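Local coordinates for protein homoserine kinase (PDB 3HUL) that probably catalyses the ATP-dependent phosphorylation of L-homoserine to O-phospho-L-homoserine, a step in threonine biosynthesis, at residues I158-K163 with T265-L270. Numbering follows the deposited sequence.
Sequences IAFIPK and TSLQTL
L267 fits against I158 and F160, two alternate residues of one strand, in a compact example of how a helix packs on a β-sheet. The setting is the C-terminal half of a GHMP kinase, where helix 260-268 lies on one face of a four-stranded antiparallel sheet and meets strand 156-161, an inner strand hydrogen-bonded to its neighbours 251-255 and 275-280. I158 sets out toward the helix, whereas F160 starts across it and comes close only with the far end of its ring.

The forked end of L267 divides the work. Its CD1 branch abuts the methyl CG2 of I158, with I158 CG2 and L267 CD1 3.7 Å apart. With CG1 of I158 beside the backbone N (chi1 -75°), it is the branch methyl CG2, anti to that N, that is presented to the leucine. The other branch serves the phenylalanine: L267 CD2 lies at the edge of the F160 ring, in its plane, 3.9 Å from F160 CZ. These two side chains run nearly perpendicular to each other. V253 of the adjoining strand touches all three side chains, and helix 227-235 contributes I230 against F160 and V233 against L267. The three touching side chains are buried, and they meet through carbon atoms alone. Nearest the helix backbone, F160 CZ also approaches L267 CB, at 3.7 Å.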
ATOM      1  N   ILE A 158       1.984  25.021  -1.917  1.00 30.24           N
ATOM      2  CA  ILE A 158       1.982  26.461  -2.065  1.00 29.80           C
ATOM      3  C   ILE A 158       2.567  26.796  -3.422  1.00 29.17           C
ATOM      4  O   ILE A 158       3.716  26.485  -3.708  1.00 28.87           O
ATOM      5  CB  ILE A 158       2.758  27.172  -0.931  1.00 30.38           C
ATOM      6  CG1 ILE A 158       1.945  27.160   0.367  1.00 31.58           C
ATOM      7  CG2 ILE A 158       3.062  28.596  -1.316  1.00 29.77           C
ATOM      8  CD1 ILE A 158       2.184  25.950   1.230  1.00 33.16           C
ATOM      9  N   ALA A 159       1.753  27.431  -4.252  1.00 28.73           N
ATOM     10  CA  ALA A 159       2.133  27.737  -5.621  1.00 28.89           C
ATOM     11  C   ALA A 159       2.534  29.206  -5.751  1.00 29.10           C
ATOM     12  O   ALA A 159       1.751  30.108  -5.412  1.00 28.62           O
ATOM     13  CB  ALA A 159       0.974  27.435  -6.550  1.00 27.96           C
ATOM     14  N   PHE A 160       3.743  29.439  -6.239  1.00 29.18           N
ATOM     15  CA  PHE A 160       4.116  30.771  -6.695  1.00 29.86           C
ATOM     16  C   PHE A 160       3.748  30.861  -8.158  1.00 30.31           C
ATOM     17  O   PHE A 160       4.442  30.305  -9.015  1.00 30.04           O
ATOM     18  CB  PHE A 160       5.612  30.989  -6.587  1.00 29.95           C
ATOM     19  CG  PHE A 160       6.108  31.202  -5.202  1.00 31.78           C
ATOM     20  CD1 PHE A 160       6.373  32.483  -4.745  1.00 32.06           C
ATOM     21  CD2 PHE A 160       6.367  30.111  -4.358  1.00 33.28           C
ATOM     22  CE1 PHE A 160       6.879  32.691  -3.470  1.00 32.71           C
ATOM     23  CE2 PHE A 160       6.864  30.305  -3.086  1.00 33.17           C
ATOM     24  CZ  PHE A 160       7.116  31.601  -2.633  1.00 35.00           C
ATOM     25  N   ILE A 161       2.662  31.560  -8.449  1.00 31.13           N
ATOM     26  CA  ILE A 161       2.207  31.696  -9.814  1.00 31.76           C
ATOM     27  C   ILE A 161       2.589  33.087 -10.375  1.00 32.71           C
ATOM     28  O   ILE A 161       1.943  34.090 -10.032  1.00 32.60           O
ATOM     29  CB  ILE A 161       0.702  31.458  -9.880  1.00 31.88           C
ATOM     30  CG1 ILE A 161       0.399  30.032  -9.402  1.00 29.41           C
ATOM     31  CG2 ILE A 161       0.166  31.741 -11.298  1.00 32.44           C
ATOM     32  CD1 ILE A 161      -1.029  29.802  -9.114  1.00 29.34           C
ATOM     33  N   PRO A 162       3.654  33.149 -11.213  1.00 32.86           N
ATOM     34  CA  PRO A 162       4.004  34.431 -11.841  1.00 33.07           C
ATOM     35  C   PRO A 162       3.227  34.609 -13.143  1.00 33.11           C
ATOM     36  O   PRO A 162       2.372  33.781 -13.490  1.00 33.22           O
ATOM     37  CB  PRO A 162       5.492  34.271 -12.148  1.00 32.32           C
ATOM     38  CG  PRO A 162       5.633  32.781 -12.467  1.00 33.25           C
ATOM     39  CD  PRO A 162       4.471  32.048 -11.763  1.00 32.35           C
ATOM     40  N   LYS A 163       3.524  35.695 -13.840  1.00 33.71           N
ATOM     41  CA  LYS A 163       2.976  35.989 -15.160  1.00 34.46           C
ATOM     42  C   LYS A 163       3.500  34.967 -16.152  1.00 34.26           C
ATOM     43  O   LYS A 163       4.547  34.352 -15.910  1.00 33.76           O
ATOM     44  CB  LYS A 163       3.451  37.397 -15.586  1.00 35.30           C
ATOM     45  CG  LYS A 163       2.997  38.517 -14.618  1.00 36.72           C
ATOM     46  CD  LYS A 163       1.504  38.722 -14.748  1.00 39.70           C
ATOM     47  CE  LYS A 163       1.029  39.969 -14.021  1.00 43.09           C
ATOM     48  NZ  LYS A 163      -0.449  40.050 -14.150  1.00 43.66           N
ATOM     49  N   THR A 265       1.494  32.492   4.326  1.00 27.46           N
ATOM     50  CA  THR A 265       1.783  33.772   4.987  1.00 27.88           C
ATOM     51  C   THR A 265       3.270  34.073   5.002  1.00 27.50           C
ATOM     52  O   THR A 265       3.705  35.113   4.526  1.00 27.90           O
ATOM     53  CB  THR A 265       1.159  33.796   6.426  1.00 27.23           C
ATOM     54  OG1 THR A 265      -0.237  33.579   6.279  1.00 28.28           O
ATOM     55  CG2 THR A 265       1.375  35.160   7.145  1.00 28.20           C
ATOM     56  N   SER A 266       4.041  33.132   5.514  1.00 27.72           N
ATOM     57  CA  SER A 266       5.490  33.220   5.533  1.00 28.14           C
ATOM     58  C   SER A 266       6.155  33.450   4.150  1.00 28.72           C
ATOM     59  O   SER A 266       7.092  34.258   4.013  1.00 27.91           O
ATOM     60  CB  SER A 266       5.999  31.932   6.137  1.00 28.49           C
ATOM     61  OG  SER A 266       7.330  32.070   6.529  1.00 31.42           O
ATOM     62  N   LEU A 267       5.697  32.728   3.130  1.00 28.01           N
ATOM     63  CA  LEU A 267       6.309  32.870   1.799  1.00 28.76           C
ATOM     64  C   LEU A 267       5.900  34.184   1.122  1.00 29.31           C
ATOM     65  O   LEU A 267       6.668  34.750   0.363  1.00 29.44           O
ATOM     66  CB  LEU A 267       5.996  31.666   0.904  1.00 27.68           C
ATOM     67  CG  LEU A 267       6.705  30.377   1.364  1.00 27.78           C
ATOM     68  CD1 LEU A 267       5.929  29.158   0.902  1.00 24.76           C
ATOM     69  CD2 LEU A 267       8.151  30.292   0.907  1.00 23.83           C
ATOM     70  N   GLN A 268       4.676  34.635   1.397  1.00 30.33           N
ATOM     71  CA  GLN A 268       4.218  35.955   1.009  1.00 31.86           C
ATOM     72  C   GLN A 268       5.101  37.110   1.503  1.00 32.91           C
ATOM     73  O   GLN A 268       5.064  38.178   0.910  1.00 33.58           O
ATOM     74  CB  GLN A 268       2.768  36.162   1.459  1.00 32.12           C
ATOM     75  CG  GLN A 268       1.789  35.436   0.551  1.00 32.47           C
ATOM     76  CD  GLN A 268       0.375  35.363   1.067  1.00 33.06           C
ATOM     77  OE1 GLN A 268       0.098  35.533   2.261  1.00 32.61           O
ATOM     78  NE2 GLN A 268      -0.542  35.067   0.160  1.00 36.22           N
ATOM     79  N   THR A 269       5.905  36.906   2.554  1.00 33.71           N
ATOM     80  CA  THR A 269       6.783  37.987   3.045  1.00 35.07           C
ATOM     81  C   THR A 269       8.007  38.208   2.166  1.00 35.82           C
ATOM     82  O   THR A 269       8.732  39.182   2.358  1.00 35.51           O
ATOM     83  CB  THR A 269       7.290  37.804   4.511  1.00 34.38           C
ATOM     84  OG1 THR A 269       8.197  36.707   4.571  1.00 35.98           O
ATOM     85  CG2 THR A 269       6.149  37.616   5.512  1.00 33.89           C
ATOM     86  N   LEU A 270       8.256  37.297   1.227  1.00 36.46           N
ATOM     87  CA  LEU A 270       9.432  37.413   0.357  1.00 38.00           C
ATOM     88  C   LEU A 270       9.255  38.475  -0.734  1.00 39.30           C
ATOM     89  O   LEU A 270      10.231  38.933  -1.326  1.00 39.19           O
ATOM     90  CB  LEU A 270       9.803  36.043  -0.249  1.00 37.38           C
ATOM     91  CG  LEU A 270      10.130  34.947   0.767  1.00 36.31           C
ATOM     92  CD1 LEU A 270      10.333  33.582   0.066  1.00 35.73           C
ATOM     93  CD2 LEU A 270      11.361  35.344   1.599  1.00 33.99           C
TER